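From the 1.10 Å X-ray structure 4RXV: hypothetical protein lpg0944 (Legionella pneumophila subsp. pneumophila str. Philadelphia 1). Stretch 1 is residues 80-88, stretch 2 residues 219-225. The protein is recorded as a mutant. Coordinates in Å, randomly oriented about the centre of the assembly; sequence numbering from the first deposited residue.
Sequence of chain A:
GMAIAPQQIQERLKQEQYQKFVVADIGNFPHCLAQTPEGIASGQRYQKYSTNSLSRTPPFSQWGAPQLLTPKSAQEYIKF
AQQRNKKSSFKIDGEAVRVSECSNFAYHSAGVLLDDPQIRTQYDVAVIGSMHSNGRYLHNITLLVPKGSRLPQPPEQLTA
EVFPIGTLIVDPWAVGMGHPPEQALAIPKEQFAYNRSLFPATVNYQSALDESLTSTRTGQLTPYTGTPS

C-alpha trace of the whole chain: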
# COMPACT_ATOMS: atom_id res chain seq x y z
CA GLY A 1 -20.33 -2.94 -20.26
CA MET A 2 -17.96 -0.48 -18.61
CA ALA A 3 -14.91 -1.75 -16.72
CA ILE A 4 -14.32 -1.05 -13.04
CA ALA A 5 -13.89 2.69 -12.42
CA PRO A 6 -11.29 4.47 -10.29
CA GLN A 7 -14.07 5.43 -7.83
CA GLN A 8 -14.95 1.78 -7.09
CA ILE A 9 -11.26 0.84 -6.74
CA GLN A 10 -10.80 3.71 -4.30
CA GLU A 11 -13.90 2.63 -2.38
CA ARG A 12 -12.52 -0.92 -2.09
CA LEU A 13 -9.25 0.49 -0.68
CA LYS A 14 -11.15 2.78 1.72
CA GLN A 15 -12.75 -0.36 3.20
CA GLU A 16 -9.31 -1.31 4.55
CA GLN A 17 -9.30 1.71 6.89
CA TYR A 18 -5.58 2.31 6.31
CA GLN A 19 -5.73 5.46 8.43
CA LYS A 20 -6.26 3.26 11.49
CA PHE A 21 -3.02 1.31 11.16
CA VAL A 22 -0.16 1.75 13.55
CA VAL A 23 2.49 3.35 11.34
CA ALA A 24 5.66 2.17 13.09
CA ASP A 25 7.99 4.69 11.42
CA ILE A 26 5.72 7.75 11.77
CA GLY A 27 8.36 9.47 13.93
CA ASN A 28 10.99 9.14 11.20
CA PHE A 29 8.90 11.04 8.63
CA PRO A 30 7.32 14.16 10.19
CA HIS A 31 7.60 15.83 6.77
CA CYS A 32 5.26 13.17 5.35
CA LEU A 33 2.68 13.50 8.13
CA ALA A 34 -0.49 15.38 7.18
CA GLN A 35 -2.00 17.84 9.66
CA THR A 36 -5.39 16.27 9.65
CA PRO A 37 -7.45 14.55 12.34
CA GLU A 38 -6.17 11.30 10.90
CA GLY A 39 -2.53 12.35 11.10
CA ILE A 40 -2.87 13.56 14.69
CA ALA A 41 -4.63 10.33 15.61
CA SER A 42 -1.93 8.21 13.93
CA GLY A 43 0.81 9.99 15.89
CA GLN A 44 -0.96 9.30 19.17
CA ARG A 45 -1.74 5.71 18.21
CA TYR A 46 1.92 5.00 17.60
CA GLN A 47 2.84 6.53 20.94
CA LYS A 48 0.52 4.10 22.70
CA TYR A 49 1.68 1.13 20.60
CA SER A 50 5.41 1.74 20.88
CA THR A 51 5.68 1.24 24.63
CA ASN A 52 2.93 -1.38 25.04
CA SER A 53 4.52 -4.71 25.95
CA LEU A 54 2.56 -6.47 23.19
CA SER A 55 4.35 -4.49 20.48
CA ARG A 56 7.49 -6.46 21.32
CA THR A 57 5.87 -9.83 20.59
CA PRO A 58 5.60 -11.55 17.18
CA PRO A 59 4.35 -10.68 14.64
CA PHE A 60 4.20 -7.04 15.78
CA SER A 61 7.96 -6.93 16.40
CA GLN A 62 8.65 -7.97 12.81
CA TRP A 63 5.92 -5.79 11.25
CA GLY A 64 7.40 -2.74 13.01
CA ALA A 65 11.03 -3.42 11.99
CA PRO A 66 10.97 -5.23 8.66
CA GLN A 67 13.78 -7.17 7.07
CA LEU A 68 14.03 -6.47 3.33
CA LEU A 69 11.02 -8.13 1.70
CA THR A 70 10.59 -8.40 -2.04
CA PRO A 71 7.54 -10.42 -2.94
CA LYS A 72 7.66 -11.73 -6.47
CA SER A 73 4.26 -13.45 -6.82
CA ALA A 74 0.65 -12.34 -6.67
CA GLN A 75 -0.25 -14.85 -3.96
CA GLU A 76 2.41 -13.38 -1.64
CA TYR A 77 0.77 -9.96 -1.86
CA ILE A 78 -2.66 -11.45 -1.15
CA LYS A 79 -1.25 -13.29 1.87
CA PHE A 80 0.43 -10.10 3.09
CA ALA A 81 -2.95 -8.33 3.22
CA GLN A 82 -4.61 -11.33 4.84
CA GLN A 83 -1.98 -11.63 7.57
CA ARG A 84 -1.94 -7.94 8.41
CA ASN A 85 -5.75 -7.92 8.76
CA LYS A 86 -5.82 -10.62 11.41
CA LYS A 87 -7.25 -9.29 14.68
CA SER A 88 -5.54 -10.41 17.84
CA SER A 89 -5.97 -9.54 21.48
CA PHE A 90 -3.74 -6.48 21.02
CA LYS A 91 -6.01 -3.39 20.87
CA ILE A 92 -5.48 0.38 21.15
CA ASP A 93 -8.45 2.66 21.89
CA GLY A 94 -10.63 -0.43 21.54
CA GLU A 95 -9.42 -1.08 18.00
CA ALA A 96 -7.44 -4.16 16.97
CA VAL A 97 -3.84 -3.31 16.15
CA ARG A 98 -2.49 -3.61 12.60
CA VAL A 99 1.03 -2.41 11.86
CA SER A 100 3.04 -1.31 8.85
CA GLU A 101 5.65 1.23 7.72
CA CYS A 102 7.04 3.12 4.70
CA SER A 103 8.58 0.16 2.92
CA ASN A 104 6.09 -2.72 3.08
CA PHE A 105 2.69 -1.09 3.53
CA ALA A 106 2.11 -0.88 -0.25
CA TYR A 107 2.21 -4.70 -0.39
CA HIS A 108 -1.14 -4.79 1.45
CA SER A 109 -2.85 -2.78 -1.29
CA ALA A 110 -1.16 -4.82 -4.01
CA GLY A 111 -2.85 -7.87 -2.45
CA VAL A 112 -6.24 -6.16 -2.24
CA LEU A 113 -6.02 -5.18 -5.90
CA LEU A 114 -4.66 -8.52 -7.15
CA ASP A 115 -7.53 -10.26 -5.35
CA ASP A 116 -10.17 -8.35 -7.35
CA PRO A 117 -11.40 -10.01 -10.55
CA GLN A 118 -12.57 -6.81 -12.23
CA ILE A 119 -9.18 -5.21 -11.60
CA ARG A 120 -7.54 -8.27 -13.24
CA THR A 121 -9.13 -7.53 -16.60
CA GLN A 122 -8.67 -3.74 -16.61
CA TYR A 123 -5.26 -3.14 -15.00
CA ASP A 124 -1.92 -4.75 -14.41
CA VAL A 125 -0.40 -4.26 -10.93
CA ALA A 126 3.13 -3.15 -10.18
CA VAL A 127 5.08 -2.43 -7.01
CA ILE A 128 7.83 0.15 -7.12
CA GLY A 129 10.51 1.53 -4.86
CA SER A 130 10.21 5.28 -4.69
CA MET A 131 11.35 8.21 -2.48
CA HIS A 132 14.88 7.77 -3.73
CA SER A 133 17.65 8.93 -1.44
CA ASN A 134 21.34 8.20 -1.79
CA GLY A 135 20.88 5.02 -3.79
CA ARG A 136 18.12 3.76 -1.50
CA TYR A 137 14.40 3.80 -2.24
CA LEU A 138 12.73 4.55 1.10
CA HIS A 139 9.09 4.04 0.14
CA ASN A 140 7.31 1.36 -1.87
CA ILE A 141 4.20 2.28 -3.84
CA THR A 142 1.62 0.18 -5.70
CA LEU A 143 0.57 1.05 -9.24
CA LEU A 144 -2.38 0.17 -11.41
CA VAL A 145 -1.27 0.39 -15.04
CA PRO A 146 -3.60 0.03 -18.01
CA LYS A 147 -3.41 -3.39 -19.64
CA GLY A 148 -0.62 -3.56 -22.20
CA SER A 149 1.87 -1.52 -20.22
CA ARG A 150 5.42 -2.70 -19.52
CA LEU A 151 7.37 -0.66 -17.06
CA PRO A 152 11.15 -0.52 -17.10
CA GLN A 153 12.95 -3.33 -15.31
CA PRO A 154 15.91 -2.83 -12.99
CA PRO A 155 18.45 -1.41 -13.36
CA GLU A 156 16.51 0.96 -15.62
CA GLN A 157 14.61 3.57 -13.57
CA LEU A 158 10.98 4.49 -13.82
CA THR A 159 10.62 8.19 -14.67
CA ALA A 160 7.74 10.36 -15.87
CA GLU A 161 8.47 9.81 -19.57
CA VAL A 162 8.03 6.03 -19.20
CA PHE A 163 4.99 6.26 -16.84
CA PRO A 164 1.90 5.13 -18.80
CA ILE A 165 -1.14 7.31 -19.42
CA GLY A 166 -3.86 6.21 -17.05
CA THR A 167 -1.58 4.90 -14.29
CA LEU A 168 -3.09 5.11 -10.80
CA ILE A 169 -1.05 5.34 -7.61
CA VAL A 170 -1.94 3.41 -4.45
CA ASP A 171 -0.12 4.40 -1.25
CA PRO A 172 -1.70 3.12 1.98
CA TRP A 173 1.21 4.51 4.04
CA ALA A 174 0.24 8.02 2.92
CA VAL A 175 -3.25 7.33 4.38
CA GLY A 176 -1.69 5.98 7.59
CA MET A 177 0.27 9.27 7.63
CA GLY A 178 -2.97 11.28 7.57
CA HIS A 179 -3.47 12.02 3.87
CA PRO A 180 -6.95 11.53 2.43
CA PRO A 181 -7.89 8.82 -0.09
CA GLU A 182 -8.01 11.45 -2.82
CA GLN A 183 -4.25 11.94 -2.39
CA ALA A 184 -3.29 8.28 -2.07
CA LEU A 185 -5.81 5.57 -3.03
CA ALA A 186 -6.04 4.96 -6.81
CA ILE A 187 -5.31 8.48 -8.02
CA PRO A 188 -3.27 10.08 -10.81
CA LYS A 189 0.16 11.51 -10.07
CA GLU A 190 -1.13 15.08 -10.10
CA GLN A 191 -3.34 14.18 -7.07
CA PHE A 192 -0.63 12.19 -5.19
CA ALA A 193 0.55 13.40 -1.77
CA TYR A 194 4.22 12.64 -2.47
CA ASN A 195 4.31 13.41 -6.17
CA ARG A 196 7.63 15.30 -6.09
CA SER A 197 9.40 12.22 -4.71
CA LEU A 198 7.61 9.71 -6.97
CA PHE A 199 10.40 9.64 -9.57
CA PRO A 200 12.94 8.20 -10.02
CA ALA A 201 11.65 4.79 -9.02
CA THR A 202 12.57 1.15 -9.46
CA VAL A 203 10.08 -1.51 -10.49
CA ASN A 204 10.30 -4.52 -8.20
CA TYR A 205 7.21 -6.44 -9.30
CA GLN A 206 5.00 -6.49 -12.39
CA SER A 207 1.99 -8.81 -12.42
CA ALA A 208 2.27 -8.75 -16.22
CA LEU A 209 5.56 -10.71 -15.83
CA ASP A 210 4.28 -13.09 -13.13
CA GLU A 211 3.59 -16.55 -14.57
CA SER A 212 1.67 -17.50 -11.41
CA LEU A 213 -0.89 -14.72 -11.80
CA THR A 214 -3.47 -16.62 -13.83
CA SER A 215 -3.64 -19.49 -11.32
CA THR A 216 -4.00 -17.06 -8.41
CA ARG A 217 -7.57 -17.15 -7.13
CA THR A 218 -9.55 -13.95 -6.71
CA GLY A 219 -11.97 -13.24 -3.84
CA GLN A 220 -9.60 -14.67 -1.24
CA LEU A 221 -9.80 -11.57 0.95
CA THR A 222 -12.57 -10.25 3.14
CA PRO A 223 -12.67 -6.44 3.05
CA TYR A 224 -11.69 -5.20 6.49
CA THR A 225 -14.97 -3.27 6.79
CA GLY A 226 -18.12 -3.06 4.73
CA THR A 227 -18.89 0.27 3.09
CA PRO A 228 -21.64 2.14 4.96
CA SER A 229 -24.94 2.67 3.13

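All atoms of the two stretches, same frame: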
# COMPACT_ATOMS: atom_id res chain seq x y z
N PHE A 80 -0.03 -11.23 2.29
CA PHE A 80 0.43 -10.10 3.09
C PHE A 80 -0.79 -9.33 3.65
O PHE A 80 -0.86 -9.05 4.84
CB PHE A 80 1.33 -9.19 2.25
CG PHE A 80 1.97 -8.06 3.02
CD1 PHE A 80 1.27 -6.90 3.30
CD2 PHE A 80 3.30 -8.14 3.42
CE1 PHE A 80 1.86 -5.86 3.99
CE2 PHE A 80 3.90 -7.09 4.10
CZ PHE A 80 3.18 -5.95 4.39
N ALA A 81 -1.74 -9.03 2.78
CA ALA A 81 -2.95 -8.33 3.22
C ALA A 81 -3.74 -9.16 4.22
O ALA A 81 -4.23 -8.64 5.24
CB ALA A 81 -3.81 -8.00 2.03
N GLN A 82 -3.88 -10.46 3.95
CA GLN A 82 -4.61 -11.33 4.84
C GLN A 82 -3.98 -11.35 6.24
O GLN A 82 -4.68 -11.26 7.26
CB GLN A 82 -4.63 -12.73 4.26
CG GLN A 82 -5.61 -13.65 4.89
CD GLN A 82 -5.96 -14.75 3.94
OE1 GLN A 82 -7.11 -14.90 3.53
NE2 GLN A 82 -4.95 -15.50 3.53
N GLN A 83 -2.67 -11.51 6.30
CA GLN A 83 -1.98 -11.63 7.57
C GLN A 83 -2.03 -10.34 8.37
O GLN A 83 -2.20 -10.38 9.59
CB GLN A 83 -0.53 -12.00 7.32
CG GLN A 83 -0.36 -13.42 6.86
CD GLN A 83 -0.98 -14.43 7.81
OE1 GLN A 83 -1.83 -15.25 7.41
NE2 GLN A 83 -0.59 -14.37 9.08
N ARG A 84 -1.91 -9.20 7.70
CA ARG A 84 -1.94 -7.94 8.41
C ARG A 84 -3.32 -7.58 8.90
O ARG A 84 -3.44 -6.75 9.79
CB ARG A 84 -1.43 -6.80 7.52
CG ARG A 84 -0.04 -6.90 6.95
CD ARG A 84 0.97 -6.97 8.02
NE ARG A 84 2.36 -7.22 7.57
CZ ARG A 84 2.81 -8.36 7.04
NH1 ARG A 84 1.97 -9.35 6.74
NH2 ARG A 84 4.10 -8.51 6.79
N ASN A 85 -4.37 -8.19 8.35
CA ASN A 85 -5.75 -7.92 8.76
C ASN A 85 -6.26 -8.86 9.84
O ASN A 85 -7.40 -8.75 10.28
CB ASN A 85 -6.70 -7.98 7.56
CG ASN A 85 -6.67 -6.71 6.74
OD1 ASN A 85 -5.92 -5.77 6.99
ND2 ASN A 85 -7.53 -6.68 5.74
N LYS A 86 -5.43 -9.78 10.29
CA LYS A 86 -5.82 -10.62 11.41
C LYS A 86 -5.94 -9.79 12.70
O LYS A 86 -5.07 -8.97 13.02
CB LYS A 86 -4.84 -11.77 11.58
CG LYS A 86 -4.93 -12.74 10.41
CD LYS A 86 -4.08 -13.99 10.61
CE LYS A 86 -4.18 -14.92 9.40
NZ LYS A 86 -5.58 -15.30 9.06
N LYS A 87 -7.04 -9.98 13.42
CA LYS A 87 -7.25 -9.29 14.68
C LYS A 87 -6.83 -10.19 15.82
O LYS A 87 -7.27 -11.31 15.93
CB LYS A 87 -8.70 -8.88 14.86
CG LYS A 87 -9.17 -7.88 13.82
CD LYS A 87 -10.63 -7.55 14.02
CE LYS A 87 -11.16 -6.67 12.90
NZ LYS A 87 -12.59 -6.34 13.11
N SER A 88 -5.95 -9.68 16.66
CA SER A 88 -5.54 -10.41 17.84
C SER A 88 -6.06 -9.69 19.05
O SER A 88 -6.85 -8.74 18.94
CB SER A 88 -4.02 -10.51 17.92
OG SER A 88 -3.47 -9.28 18.35
N GLY A 219 -10.96 -13.11 -4.89
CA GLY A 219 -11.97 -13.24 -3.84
C GLY A 219 -11.48 -13.97 -2.60
O GLY A 219 -12.29 -14.46 -1.80
N GLN A 220 -10.17 -14.07 -2.43
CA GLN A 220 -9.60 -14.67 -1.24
C GLN A 220 -9.75 -13.80 -0.00
O GLN A 220 -9.76 -14.32 1.12
CB GLN A 220 -8.13 -14.98 -1.44
CG GLN A 220 -7.87 -15.91 -2.56
CD GLN A 220 -6.42 -16.29 -2.63
OE1 GLN A 220 -5.85 -16.80 -1.67
NE2 GLN A 220 -5.80 -16.02 -3.76
N LEU A 221 -9.82 -12.49 -0.19
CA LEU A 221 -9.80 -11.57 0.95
C LEU A 221 -11.20 -11.12 1.34
O LEU A 221 -12.10 -10.94 0.52
CB LEU A 221 -8.99 -10.32 0.62
CG LEU A 221 -7.54 -10.53 0.21
CD1 LEU A 221 -6.88 -9.25 -0.21
CD2 LEU A 221 -6.74 -11.21 1.32
N THR A 222 -11.39 -10.92 2.64
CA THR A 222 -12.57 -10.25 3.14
C THR A 222 -12.20 -8.78 3.35
O THR A 222 -11.25 -8.49 4.07
CB THR A 222 -13.02 -10.90 4.43
OG1 THR A 222 -13.29 -12.29 4.19
CG2 THR A 222 -14.25 -10.22 4.95
N PRO A 223 -12.94 -7.85 2.73
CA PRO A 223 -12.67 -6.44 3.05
C PRO A 223 -12.70 -6.19 4.55
O PRO A 223 -13.52 -6.78 5.24
CB PRO A 223 -13.79 -5.69 2.33
CG PRO A 223 -14.15 -6.60 1.18
CD PRO A 223 -14.05 -7.98 1.77
N TYR A 224 -11.82 -5.34 5.05
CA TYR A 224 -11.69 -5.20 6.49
C TYR A 224 -12.97 -4.66 7.13
O TYR A 224 -13.30 -5.02 8.26
CB TYR A 224 -10.54 -4.27 6.82
CG TYR A 224 -10.05 -4.36 8.26
CD1 TYR A 224 -9.54 -5.55 8.75
CD2 TYR A 224 -10.02 -3.24 9.09
CE1 TYR A 224 -9.06 -5.65 10.02
CE2 TYR A 224 -9.53 -3.33 10.40
CZ TYR A 224 -9.03 -4.54 10.85
OH TYR A 224 -8.51 -4.66 12.11
N THR A 225 -13.65 -3.79 6.41
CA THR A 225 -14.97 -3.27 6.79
C THR A 225 -15.87 -3.25 5.56
O THR A 225 -15.41 -3.26 4.40
CB THR A 225 -14.89 -1.84 7.35
OG1 THR A 225 -14.40 -0.94 6.35
CG2 THR A 225 -14.02 -1.78 8.59
O HOH W 1 -8.96 -16.79 1.75
O HOH W 2 -9.92 -8.48 6.35
O HOH W 3 -12.83 -4.54 11.07

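No direct hydrogen bond joins these two stretches; their polar groups meet through water instead. Three waters bridge them in turn, and each one donates to a backbone carbonyl of the second stretch while its other bond goes to a side chain of the first. Residues that touch across the contact are at least 137 positions apart in sequence, and the two stretches together bury a modest 342 Å².

The first stretch is the last part of a helix, in which Arg84 N donates to Phe80 O (3.1 Å), followed by a loop that carries Lys87. The second has no regular secondary structure. It passes the helix with Leu221 near Gln82 and Tyr224 near Asn85, their CA atoms 6.5 and 6.9 Å apart respectively. The carbonyls of Gln220, Thr222 and Tyr224 each accept a bond from a bridging water.

The apolar part of the contact centres on Leu221. Its CA-to-CB bond points sideways, but the end of the side chain reaches the helix, with Leu221 CD1 4.0 Å from Ala81 CB and Leu221 CD2 3.9 Å from Gln82 CB. Ala81 points toward the second stretch, and its single methyl offers a small, buried surface for the branched leucine. Gln82 serves two purposes: its aliphatic CB packs against Leu221, while its amide end extends toward Gln220. There Gln82 OE1 and Gln220 O, 3.6 Å apart, are both acceptors and cannot bond to each other. Water 1 resolves the mismatch by donating to Gln82 OE1 at 3.2 Å and to Gln220 O at 2.7 Å.

At Asn85 the amide suits a place that is both packed and wet. Asn85 ND2 lies 4.5 Å from Thr222 O, too far for a direct bond, so water 2 fills the gap, accepting from Asn85 ND2 at 3.1 Å and donating to Thr222 O at 2.6 Å. The flat amide also packs beside Tyr224, with Asn85 CG 3.7 Å from Tyr224 CD1. The backbone carbonyl of Asn85 approaches the edge of the same ring, near its plane, with Asn85 O 3.5 Å from Tyr224 CE1; there the slightly positive ring hydrogens are compatible with a carbonyl oxygen.

Tyr224 has the largest area covered by the other stretch. Beyond Asn85 it meets Lys87, whose long, extended chain brings Lys87 CE within 3.4 Å of Tyr224 OH. The ammonium Lys87 NZ lies 5.0 Å from the centroid of the Tyr224 ring, 29° off the ring normal, so any cation-pi attraction is weak at most. Water 3 makes the firmer link, accepting from Lys87 NZ at 2.7 Å and donating to Tyr224 O at 2.9 Å.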